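Local coordinates for protein importin subunit beta-1 (Saccharomyces cerevisiae, PDB 5OWU) that carries proteins into the nucleus by associating with the importin alpha subunit, which binds the classical nuclear localization signal of the cargo, at residues 35-40 against 67-72; 250-255 against 290-295; 444-449 against 478-483; 548-553 against 600-605. One frame throughout, in Å; residues are numbered along the deposited sequence. Where two conformers were deposited one is given.

Contact 1. Residues 35-40 against 67-72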
# COMPACT_ATOMS: atom_id res chain seq x y z
N ASP A 35 -8.85 33.34 -18.47
CA ASP A 35 -8.67 34.57 -19.24
C ASP A 35 -8.20 35.72 -18.36
O ASP A 35 -7.43 36.57 -18.83
CB ASP A 35 -9.97 34.97 -19.94
CG ASP A 35 -10.43 33.95 -20.96
OD1 ASP A 35 -9.58 33.16 -21.44
OD2 ASP A 35 -11.63 33.94 -21.27
N ASN A 36 -8.66 35.78 -17.11
CA ASN A 36 -8.30 36.88 -16.21
C ASN A 36 -8.19 36.32 -14.79
O ASN A 36 -9.06 36.52 -13.94
CB ASN A 36 -9.31 38.02 -16.30
CG ASN A 36 -8.84 39.27 -15.57
OD1 ASN A 36 -7.86 39.25 -14.83
ND2 ASN A 36 -9.55 40.38 -15.78
N PHE A 37 -7.09 35.64 -14.51
CA PHE A 37 -6.94 35.01 -13.20
C PHE A 37 -6.97 36.05 -12.09
O PHE A 37 -7.54 35.80 -11.03
CB PHE A 37 -5.65 34.20 -13.13
CG PHE A 37 -5.52 33.41 -11.87
CD1 PHE A 37 -6.32 32.30 -11.65
CD2 PHE A 37 -4.63 33.78 -10.88
CE1 PHE A 37 -6.22 31.57 -10.48
CE2 PHE A 37 -4.53 33.05 -9.70
CZ PHE A 37 -5.32 31.96 -9.50
N LEU A 38 -6.35 37.21 -12.30
CA LEU A 38 -6.38 38.26 -11.29
C LEU A 38 -7.81 38.56 -10.86
O LEU A 38 -8.14 38.55 -9.67
CB LEU A 38 -5.70 39.52 -11.82
CG LEU A 38 -5.39 40.67 -10.84
CD1 LEU A 38 -4.52 41.70 -11.55
CD2 LEU A 38 -6.63 41.36 -10.29
N GLN A 39 -8.69 38.81 -11.84
CA GLN A 39 -10.08 39.13 -11.51
C GLN A 39 -10.79 37.93 -10.89
O GLN A 39 -11.55 38.08 -9.93
CB GLN A 39 -10.82 39.63 -12.75
CG GLN A 39 -12.25 40.07 -12.46
CD GLN A 39 -13.01 40.53 -13.71
OE1 GLN A 39 -12.82 39.99 -14.80
NE2 GLN A 39 -13.87 41.52 -13.53
N PHE A 40 -10.59 36.74 -11.46
CA PHE A 40 -11.20 35.53 -10.91
C PHE A 40 -10.87 35.37 -9.42
O PHE A 40 -11.75 35.10 -8.59
CB PHE A 40 -10.72 34.33 -11.72
CG PHE A 40 -11.07 33.00 -11.13
CD1 PHE A 40 -12.26 32.38 -11.46
CD2 PHE A 40 -10.20 32.36 -10.27
CE1 PHE A 40 -12.58 31.15 -10.93
CE2 PHE A 40 -10.52 31.14 -9.72
CZ PHE A 40 -11.72 30.53 -10.05
N ASN A 67 -8.19 25.49 -5.05
CA ASN A 67 -7.80 24.46 -6.00
C ASN A 67 -7.11 25.02 -7.23
O ASN A 67 -6.58 24.24 -8.02
CB ASN A 67 -9.03 23.65 -6.41
CG ASN A 67 -9.49 22.70 -5.32
OD1 ASN A 67 -8.70 22.27 -4.47
ND2 ASN A 67 -10.78 22.38 -5.33
N GLU A 68 -7.11 26.34 -7.41
CA GLU A 68 -6.25 26.95 -8.43
C GLU A 68 -4.91 27.43 -7.86
O GLU A 68 -4.14 28.08 -8.58
CB GLU A 68 -6.97 28.13 -9.10
CG GLU A 68 -8.23 27.74 -9.85
CD GLU A 68 -7.97 26.75 -10.98
OE1 GLU A 68 -6.91 26.86 -11.62
OE2 GLU A 68 -8.81 25.86 -11.21
N LEU A 69 -4.62 27.12 -6.61
CA LEU A 69 -3.41 27.60 -5.95
C LEU A 69 -2.51 26.48 -5.44
O LEU A 69 -1.29 26.67 -5.38
CB LEU A 69 -3.78 28.51 -4.77
CG LEU A 69 -4.40 29.86 -5.13
CD1 LEU A 69 -4.85 30.61 -3.89
CD2 LEU A 69 -3.43 30.71 -5.94
N VAL A 70 -3.07 25.32 -5.10
CA VAL A 70 -2.28 24.17 -4.68
C VAL A 70 -2.81 22.95 -5.41
O VAL A 70 -3.96 22.90 -5.84
CB VAL A 70 -2.32 23.95 -3.16
CG1 VAL A 70 -1.56 25.05 -2.44
CG2 VAL A 70 -3.77 23.87 -2.67
N SER A 71 -1.93 21.96 -5.55
CA SER A 71 -2.27 20.72 -6.23
C SER A 71 -1.45 19.60 -5.60
O SER A 71 -0.46 19.84 -4.91
CB SER A 71 -1.98 20.80 -7.73
OG SER A 71 -2.20 19.56 -8.37
N LYS A 72 -1.89 18.36 -5.84
CA LYS A 72 -1.05 17.22 -5.50
C LYS A 72 0.10 17.09 -6.48
O LYS A 72 1.26 16.91 -6.08
CB LYS A 72 -1.89 15.94 -5.47
CG LYS A 72 -2.72 15.77 -4.20
CD LYS A 72 -3.29 14.36 -4.07
CE LYS A 72 -2.20 13.33 -3.74
NZ LYS A 72 -2.74 11.95 -3.66
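Glu-68 and Leu-69, at the start of the loop that follows helix 55-67, meet the rings of Phe-37 and Phe-40 on the first turn of helix 37-48. Along residues 67-72, Glu-68 is the first to touch, and its aliphatic part makes the contact. Its CB lies at the edge of the Phe-37 ring, near the ring plane, 3.8 Å from CE1 of Phe-37. The next carbon, CG of Glu-68, stands 4.1 Å from CE2 of Phe-40 in an oblique approach. The chain then bends at chi2 (-60°), and the carboxylate plane stands nearly perpendicular to the Phe-40 ring, 89° apart. Its charge is answered outside the two segments: OE1 forms a salt bridge with Arg-83 of helix 74-87, and Arg-83 also makes a cation-pi contact with Phe-37. Helix 37-48 opens HEAT 2, and the loop lies just beyond the end of that repeat, so the contact joins the start of one HEAT repeat to the chain leaving it. The helix start is marked by Asn-36 at the N-cap: its OD1 accepts from N of Gln-39 at 3.1 Å, the donor standing above the carbonyl plane. Leu-69 follows, bringing CD2 to the edge of the Phe-37 ring, 4.2 Å from CZ of Phe-37, and the same side chain also packs on Trp-84 of helix 74-87 and on Leu-118 and Ile-122 of helix 109-126.

Contact 2. Residues 250-255 against 290-295; sequences KIMSLY and WSTICE
Met-252 overlaps Ile-293 with the end of its side chain, its CE 3.8 Å and its SD 3.9 Å from CG1 of Ile-293. CG starts anti to the backbone N (chi1 175°), and bends at chi2 and chi3 then bring the thioether and methyl obliquely across the isoleucine. CE also reaches CD1 of Ile-293, at 4.0 Å. CD1 of Ile-293 in turn rests over one face of the Trp-290 indole. Thr-292 contributes its methyl, CG2 within 4.1 Å of CG of Met-252 and 4.3 Å of CB of Ser-253. The segments, from the last helix of HEAT 6 and from HEAT 7, run nearly parallel, 12° apart with axes 9.3 Å from each other, as equivalent helices of successive repeats do in a HEAT solenoid. An alanine in place of Met-252 would lose CG, SD and CE, and is likely to leave Ile-293 CG1 and CD1 without their methionine partner. Between the two segments the contact is aliphatic and thioether packing, with Thr-292 OG1 turned back to Glu-288 O and its methyl left to the interface; just past residue 295, the hydrogen bond of Ser-253 OG with Glu-296 OE2 adds a polar tie between the same helices.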
# COMPACT_ATOMS: atom_id res chain seq x y z
N LYS A 250 3.51 9.77 15.98
CA LYS A 250 4.17 10.37 14.83
C LYS A 250 5.56 10.88 15.20
O LYS A 250 6.52 10.74 14.42
CB LYS A 250 3.31 11.50 14.26
CG LYS A 250 3.25 11.50 12.74
CD LYS A 250 2.96 12.89 12.17
CE LYS A 250 2.88 12.86 10.65
NZ LYS A 250 4.13 12.32 10.05
N ILE A 251 5.69 11.46 16.39
CA ILE A 251 7.00 11.92 16.86
C ILE A 251 7.95 10.75 17.01
O ILE A 251 9.14 10.86 16.70
CB ILE A 251 6.86 12.69 18.19
CG1 ILE A 251 6.17 14.03 17.95
CG2 ILE A 251 8.24 12.90 18.83
CD1 ILE A 251 5.69 14.71 19.22
N MET A 252 7.48 9.62 17.54
CA MET A 252 8.35 8.46 17.68
C MET A 252 8.83 8.00 16.31
O MET A 252 10.03 7.72 16.12
CB MET A 252 7.61 7.34 18.41
CG MET A 252 8.37 6.02 18.53
SD MET A 252 9.80 6.07 19.61
CE MET A 252 9.01 6.46 21.19
N SER A 253 7.92 7.94 15.33
CA SER A 253 8.30 7.49 14.00
C SER A 253 9.30 8.44 13.34
O SER A 253 10.25 7.99 12.70
CB SER A 253 7.05 7.32 13.13
OG SER A 253 7.41 6.91 11.83
N LEU A 254 9.10 9.75 13.48
CA LEU A 254 9.94 10.72 12.78
C LEU A 254 11.23 11.08 13.52
O LEU A 254 12.26 11.34 12.89
CB LEU A 254 9.15 12.01 12.54
CG LEU A 254 8.09 11.98 11.45
CD1 LEU A 254 7.38 13.32 11.42
CD2 LEU A 254 8.71 11.66 10.10
N TYR A 255 11.18 11.12 14.84
CA TYR A 255 12.29 11.57 15.67
C TYR A 255 12.67 10.52 16.69
O TYR A 255 13.04 10.85 17.82
CB TYR A 255 11.93 12.89 16.35
CG TYR A 255 11.62 13.99 15.37
CD1 TYR A 255 12.62 14.58 14.61
CD2 TYR A 255 10.31 14.44 15.18
CE1 TYR A 255 12.35 15.58 13.70
CE2 TYR A 255 10.02 15.45 14.26
CZ TYR A 255 11.05 16.01 13.53
OH TYR A 255 10.79 17.01 12.62
N TRP A 290 3.11 1.44 21.41
CA TRP A 290 4.15 0.42 21.45
C TRP A 290 4.30 -0.28 20.10
O TRP A 290 5.42 -0.67 19.73
CB TRP A 290 3.88 -0.56 22.59
CG TRP A 290 4.35 0.02 23.87
CD1 TRP A 290 3.61 0.69 24.81
CD2 TRP A 290 5.70 0.05 24.35
NE1 TRP A 290 4.41 1.11 25.84
CE2 TRP A 290 5.70 0.74 25.57
CE3 TRP A 290 6.92 -0.44 23.85
CZ2 TRP A 290 6.86 0.94 26.32
CZ3 TRP A 290 8.06 -0.24 24.58
CH2 TRP A 290 8.03 0.44 25.80
N SER A 291 3.22 -0.40 19.33
CA SER A 291 3.35 -0.91 17.97
C SER A 291 4.22 0.01 17.12
O SER A 291 5.04 -0.46 16.33
CB SER A 291 1.98 -1.09 17.33
OG SER A 291 1.28 -2.19 17.90
N THR A 292 4.06 1.33 17.28
CA THR A 292 4.92 2.26 16.55
C THR A 292 6.38 2.03 16.91
O THR A 292 7.25 1.95 16.02
CB THR A 292 4.51 3.71 16.84
OG1 THR A 292 3.15 3.91 16.44
CG2 THR A 292 5.39 4.67 16.08
N ILE A 293 6.68 1.91 18.21
CA ILE A 293 8.06 1.61 18.61
C ILE A 293 8.57 0.36 17.91
O ILE A 293 9.66 0.36 17.32
CB ILE A 293 8.14 1.47 20.14
CG1 ILE A 293 7.91 2.82 20.81
CG2 ILE A 293 9.50 0.90 20.55
CD1 ILE A 293 7.84 2.76 22.33
N CYS A 294 7.83 -0.74 18.01
CA CYS A 294 8.29 -1.98 17.40
C CYS A 294 8.53 -1.80 15.90
O CYS A 294 9.54 -2.27 15.37
CB CYS A 294 7.29 -3.11 17.65
SG CYS A 294 7.30 -3.72 19.33
N GLU A 295 7.59 -1.15 15.20
CA GLU A 295 7.75 -0.96 13.76
C GLU A 295 9.03 -0.22 13.44
O GLU A 295 9.74 -0.56 12.48
CB GLU A 295 6.54 -0.21 13.20
CG GLU A 295 5.24 -0.97 13.30
CD GLU A 295 4.03 -0.10 13.00
OE1 GLU A 295 4.22 1.09 12.68
OE2 GLU A 295 2.89 -0.61 13.11

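Contact 3. Residues 444-449 against 478-483; sequences ESIDPQ and INLVEQ
Ile-446 carries CG1 anti to its own carbonyl carbon (chi1 -49°) and extends through chi2 of 171°, which sends CD1 out toward helix 467-484. Leu-480 of that helix likewise has CG anti to the carbonyl carbon (chi1 -82°), and its CD2 is the methyl that answers. The two side chains cross at about a right angle, with CD1 of Ile-446 4.0 Å from CD2 of Leu-480. Both residues are buried, and both also touch Val-455 of helix 452-463, so the pair belongs to a small apolar cluster in which that helix takes part. Nearer the surface, at exposed Glu-444, the approach is polar and looser. The chain of Glu-444 is bent at chi2, and in the conformer given its OE2 lies 3.7 Å from O of Gln-483. Two acceptors at this distance do not bond, and the glutamate was deposited in two conformers, so little holding can be read from the pair. The side chain of Gln-483 instead rests against Asp-440 and Ala-443. The loop 444-449 links helix 425-442 of HEAT 10 to helix 452-463 of HEAT 11, and its packing against helix 467-484 is an inter-repeat linker contact of a HEAT solenoid.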
# COMPACT_ATOMS: atom_id res chain seq x y z
N GLU A 444 7.92 -27.61 9.55
CA GLU A 444 8.65 -28.80 9.94
C GLU A 444 8.45 -29.15 11.41
O GLU A 444 8.84 -30.24 11.83
CB GLU A 444 10.12 -28.61 9.62
CG GLU A 444 10.40 -28.44 8.12
CD GLU A 444 10.01 -27.07 7.58
OE1 GLU A 444 9.79 -26.14 8.38
OE2 GLU A 444 9.91 -26.93 6.34
N SER A 445 7.86 -28.23 12.21
CA SER A 445 7.56 -28.51 13.61
C SER A 445 6.48 -29.58 13.76
O SER A 445 6.33 -30.16 14.85
CB SER A 445 7.09 -27.24 14.36
OG SER A 445 5.97 -26.63 13.73
N ILE A 446 5.70 -29.84 12.71
CA ILE A 446 4.63 -30.83 12.77
C ILE A 446 5.18 -32.16 12.27
O ILE A 446 5.36 -32.36 11.07
CB ILE A 446 3.42 -30.38 11.94
CG1 ILE A 446 3.05 -28.93 12.29
CG2 ILE A 446 2.25 -31.33 12.19
CD1 ILE A 446 2.01 -28.32 11.36
N ASP A 447 5.43 -33.07 13.20
CA ASP A 447 6.07 -34.33 12.85
C ASP A 447 5.20 -35.11 11.86
O ASP A 447 4.02 -35.36 12.14
CB ASP A 447 6.29 -35.16 14.11
CG ASP A 447 7.03 -36.45 13.84
OD1 ASP A 447 8.28 -36.42 13.82
OD2 ASP A 447 6.37 -37.49 13.64
N PRO A 448 5.75 -35.52 10.70
CA PRO A 448 4.91 -36.20 9.70
C PRO A 448 4.14 -37.40 10.23
O PRO A 448 3.00 -37.63 9.81
CB PRO A 448 5.92 -36.62 8.62
CG PRO A 448 7.02 -35.63 8.75
CD PRO A 448 7.12 -35.32 10.22
N GLN A 449 4.74 -38.19 11.12
CA GLN A 449 4.06 -39.37 11.64
C GLN A 449 3.18 -39.05 12.84
O GLN A 449 2.06 -39.54 12.94
CB GLN A 449 5.08 -40.45 12.03
CG GLN A 449 5.47 -41.38 10.89
CD GLN A 449 6.45 -40.75 9.93
OE1 GLN A 449 7.48 -40.21 10.33
NE2 GLN A 449 6.12 -40.79 8.64
N ILE A 478 -3.47 -23.89 2.70
CA ILE A 478 -2.54 -23.20 1.81
C ILE A 478 -1.16 -23.13 2.45
O ILE A 478 -0.15 -23.50 1.84
CB ILE A 478 -3.08 -21.80 1.45
CG1 ILE A 478 -4.27 -21.95 0.50
CG2 ILE A 478 -2.00 -20.94 0.80
CD1 ILE A 478 -5.08 -20.66 0.31
N ASN A 479 -1.09 -22.68 3.71
CA ASN A 479 0.21 -22.59 4.39
C ASN A 479 0.91 -23.94 4.45
O ASN A 479 2.12 -24.03 4.20
CB ASN A 479 0.03 -22.03 5.80
CG ASN A 479 -0.41 -20.60 5.80
OD1 ASN A 479 -0.41 -19.95 4.76
ND2 ASN A 479 -0.75 -20.08 6.97
N LEU A 480 0.18 -24.99 4.82
CA LEU A 480 0.79 -26.31 4.90
C LEU A 480 1.41 -26.72 3.58
O LEU A 480 2.56 -27.17 3.53
CB LEU A 480 -0.25 -27.35 5.32
CG LEU A 480 -0.56 -27.47 6.80
CD1 LEU A 480 -1.75 -28.40 6.99
CD2 LEU A 480 0.65 -27.98 7.57
N VAL A 481 0.65 -26.58 2.49
CA VAL A 481 1.15 -27.01 1.19
C VAL A 481 2.35 -26.16 0.78
O VAL A 481 3.38 -26.69 0.32
CB VAL A 481 0.03 -26.95 0.14
CG1 VAL A 481 0.56 -27.21 -1.27
CG2 VAL A 481 -1.06 -27.95 0.49
N GLU A 482 2.25 -24.84 0.95
CA GLU A 482 3.34 -23.96 0.54
C GLU A 482 4.63 -24.27 1.29
O GLU A 482 5.71 -24.29 0.70
CB GLU A 482 2.93 -22.50 0.78
CG GLU A 482 2.03 -21.91 -0.29
CD GLU A 482 1.62 -20.48 0.01
OE1 GLU A 482 1.87 -20.01 1.14
OE2 GLU A 482 1.04 -19.83 -0.88
N GLN A 483 4.53 -24.54 2.59
CA GLN A 483 5.73 -24.73 3.39
C GLN A 483 6.27 -26.15 3.33
O GLN A 483 7.46 -26.35 3.57
CB GLN A 483 5.45 -24.33 4.84
CG GLN A 483 5.10 -22.87 5.00
CD GLN A 483 6.26 -21.97 4.63
OE1 GLN A 483 6.12 -21.06 3.80
NE2 GLN A 483 7.41 -22.22 5.23

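Contact 4. Residues 548-553 against 600-605; sequences DKLGQT and GLFFRL
Leu-550 points from helix 536-553 toward helix 595-607 and divides its two methyls between partners there. CD1 meets Leu-605 tip to tip, 4.1 Å from CD1 of that leucine. CD2 turns to Phe-602: the two side chains cross at about a right angle, and CD2 of Leu-550 sits 4.1 Å from CE1 of Phe-602, approaching the ring obliquely. The same CD2 is 4.3 Å from CD1 of Leu-601. This fork follows from the torsions of Leu-550, with CG anti to the backbone N (chi1 -175°) and CD1 swung to a chi2 of 58°. Helix 536-553 opens HEAT 13 and helix 595-607 belongs to HEAT 14, so the leucine joins neighbouring repeats of the solenoid; the segment axes cross at 33° and come no closer than 11.5 Å, a separation spanned by leucine and phenylalanine side chains meeting between the helices. The CB bond of Phe-602 points away from helix 536-553, yet CE1 of its ring comes back to Leu-550, and the side chain also packs on Leu-580 and Ile-622. OG1 of Thr-553 donates to O of Leu-550 at 2.7 Å, in the carbonyl plane and on a lone pair, and also bonds with NE2 of Gln-573.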
# COMPACT_ATOMS: atom_id res chain seq x y z
N ASP A 548 -17.14 -28.95 -14.60
CA ASP A 548 -18.52 -29.26 -14.23
C ASP A 548 -19.14 -28.13 -13.43
O ASP A 548 -20.27 -27.70 -13.69
CB ASP A 548 -18.56 -30.57 -13.44
CG ASP A 548 -18.07 -31.77 -14.25
OD1 ASP A 548 -17.46 -31.58 -15.32
OD2 ASP A 548 -18.29 -32.92 -13.80
N LYS A 549 -18.40 -27.60 -12.45
CA LYS A 549 -18.96 -26.57 -11.58
C LYS A 549 -19.32 -25.33 -12.38
O LYS A 549 -20.37 -24.72 -12.17
CB LYS A 549 -17.99 -26.23 -10.46
CG LYS A 549 -18.60 -25.38 -9.35
CD LYS A 549 -19.57 -26.20 -8.51
CE LYS A 549 -20.26 -25.34 -7.48
NZ LYS A 549 -21.20 -26.12 -6.63
N LEU A 550 -18.45 -24.95 -13.32
CA LEU A 550 -18.79 -23.81 -14.16
C LEU A 550 -20.12 -24.07 -14.86
O LEU A 550 -21.03 -23.24 -14.82
CB LEU A 550 -17.67 -23.56 -15.18
CG LEU A 550 -17.80 -22.33 -16.08
CD1 LEU A 550 -17.92 -21.06 -15.25
CD2 LEU A 550 -16.62 -22.24 -17.05
N GLY A 551 -20.26 -25.26 -15.45
CA GLY A 551 -21.52 -25.61 -16.08
C GLY A 551 -22.69 -25.41 -15.15
O GLY A 551 -23.70 -24.81 -15.52
N GLN A 552 -22.54 -25.85 -13.90
CA GLN A 552 -23.64 -25.76 -12.96
C GLN A 552 -24.05 -24.31 -12.76
O GLN A 552 -25.24 -23.97 -12.79
CB GLN A 552 -23.25 -26.41 -11.64
CG GLN A 552 -24.36 -26.45 -10.63
CD GLN A 552 -23.88 -26.92 -9.28
OE1 GLN A 552 -23.56 -26.11 -8.41
NE2 GLN A 552 -23.80 -28.23 -9.10
N THR A 553 -23.06 -23.42 -12.58
CA THR A 553 -23.42 -22.02 -12.34
C THR A 553 -24.12 -21.43 -13.54
O THR A 553 -24.94 -20.51 -13.40
CB THR A 553 -22.18 -21.19 -11.99
OG1 THR A 553 -21.30 -21.12 -13.11
CG2 THR A 553 -21.46 -21.76 -10.77
N GLY A 600 -16.79 -22.83 -25.98
CA GLY A 600 -18.23 -22.70 -26.04
C GLY A 600 -18.79 -22.04 -24.80
O GLY A 600 -19.61 -21.12 -24.87
N LEU A 601 -18.32 -22.48 -23.63
CA LEU A 601 -18.75 -21.87 -22.38
C LEU A 601 -18.28 -20.43 -22.28
O LEU A 601 -19.05 -19.52 -21.92
CB LEU A 601 -18.25 -22.70 -21.21
CG LEU A 601 -18.76 -24.14 -21.17
CD1 LEU A 601 -18.11 -24.91 -20.02
CD2 LEU A 601 -20.29 -24.15 -21.11
N PHE A 602 -17.01 -20.18 -22.64
CA PHE A 602 -16.46 -18.85 -22.45
C PHE A 602 -17.22 -17.83 -23.30
O PHE A 602 -17.67 -16.79 -22.80
CB PHE A 602 -14.97 -18.85 -22.76
CG PHE A 602 -14.15 -19.72 -21.82
CD1 PHE A 602 -14.59 -20.00 -20.54
CD2 PHE A 602 -12.93 -20.25 -22.23
CE1 PHE A 602 -13.85 -20.79 -19.68
CE2 PHE A 602 -12.18 -21.04 -21.37
CZ PHE A 602 -12.64 -21.31 -20.10
N PHE A 603 -17.41 -18.14 -24.59
CA PHE A 603 -18.22 -17.26 -25.42
C PHE A 603 -19.60 -17.05 -24.81
O PHE A 603 -20.08 -15.91 -24.75
CB PHE A 603 -18.32 -17.83 -26.84
CG PHE A 603 -17.06 -17.69 -27.63
CD1 PHE A 603 -16.39 -16.48 -27.67
CD2 PHE A 603 -16.53 -18.77 -28.31
CE1 PHE A 603 -15.21 -16.35 -28.39
CE2 PHE A 603 -15.36 -18.65 -29.03
CZ PHE A 603 -14.70 -17.43 -29.07
N ARG A 604 -20.23 -18.11 -24.31
CA ARG A 604 -21.53 -17.93 -23.68
C ARG A 604 -21.42 -16.94 -22.53
O ARG A 604 -22.19 -15.97 -22.45
CB ARG A 604 -22.09 -19.27 -23.22
CG ARG A 604 -22.64 -20.11 -24.37
CD ARG A 604 -22.93 -21.53 -23.96
NE ARG A 604 -23.87 -21.60 -22.84
CZ ARG A 604 -24.13 -22.71 -22.15
NH1 ARG A 604 -23.52 -23.84 -22.45
NH2 ARG A 604 -24.99 -22.67 -21.15
N LEU A 605 -20.41 -17.11 -21.68
CA LEU A 605 -20.21 -16.18 -20.58
C LEU A 605 -20.00 -14.76 -21.09
O LEU A 605 -20.45 -13.79 -20.47
CB LEU A 605 -19.03 -16.62 -19.72
CG LEU A 605 -19.30 -17.88 -18.90
CD1 LEU A 605 -17.99 -18.43 -18.35
CD2 LEU A 605 -20.26 -17.58 -17.76

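Overall arrangement
The four contacts follow one another in series along the chain, each closing before the next opens, and none touches another. Contact 1 lies near the N-terminus, at HEAT 2; contact 2 joins HEAT 6 and 7, contact 3 sits at the linker into HEAT 11, and contact 4 joins HEAT 13 and 14. Centres of contacts 2 and 3 are 35 Å apart, as are those of 3 and 4, whereas contacts 1 and 3 are 62 Å apart, on opposite sides of the chain's centre. No helix is shared and strands are absent. Such separation is consistent with an all-helical superhelical solenoid, shaped by local packing within repeats, at linkers and between neighbouring repeats rather than by one central core.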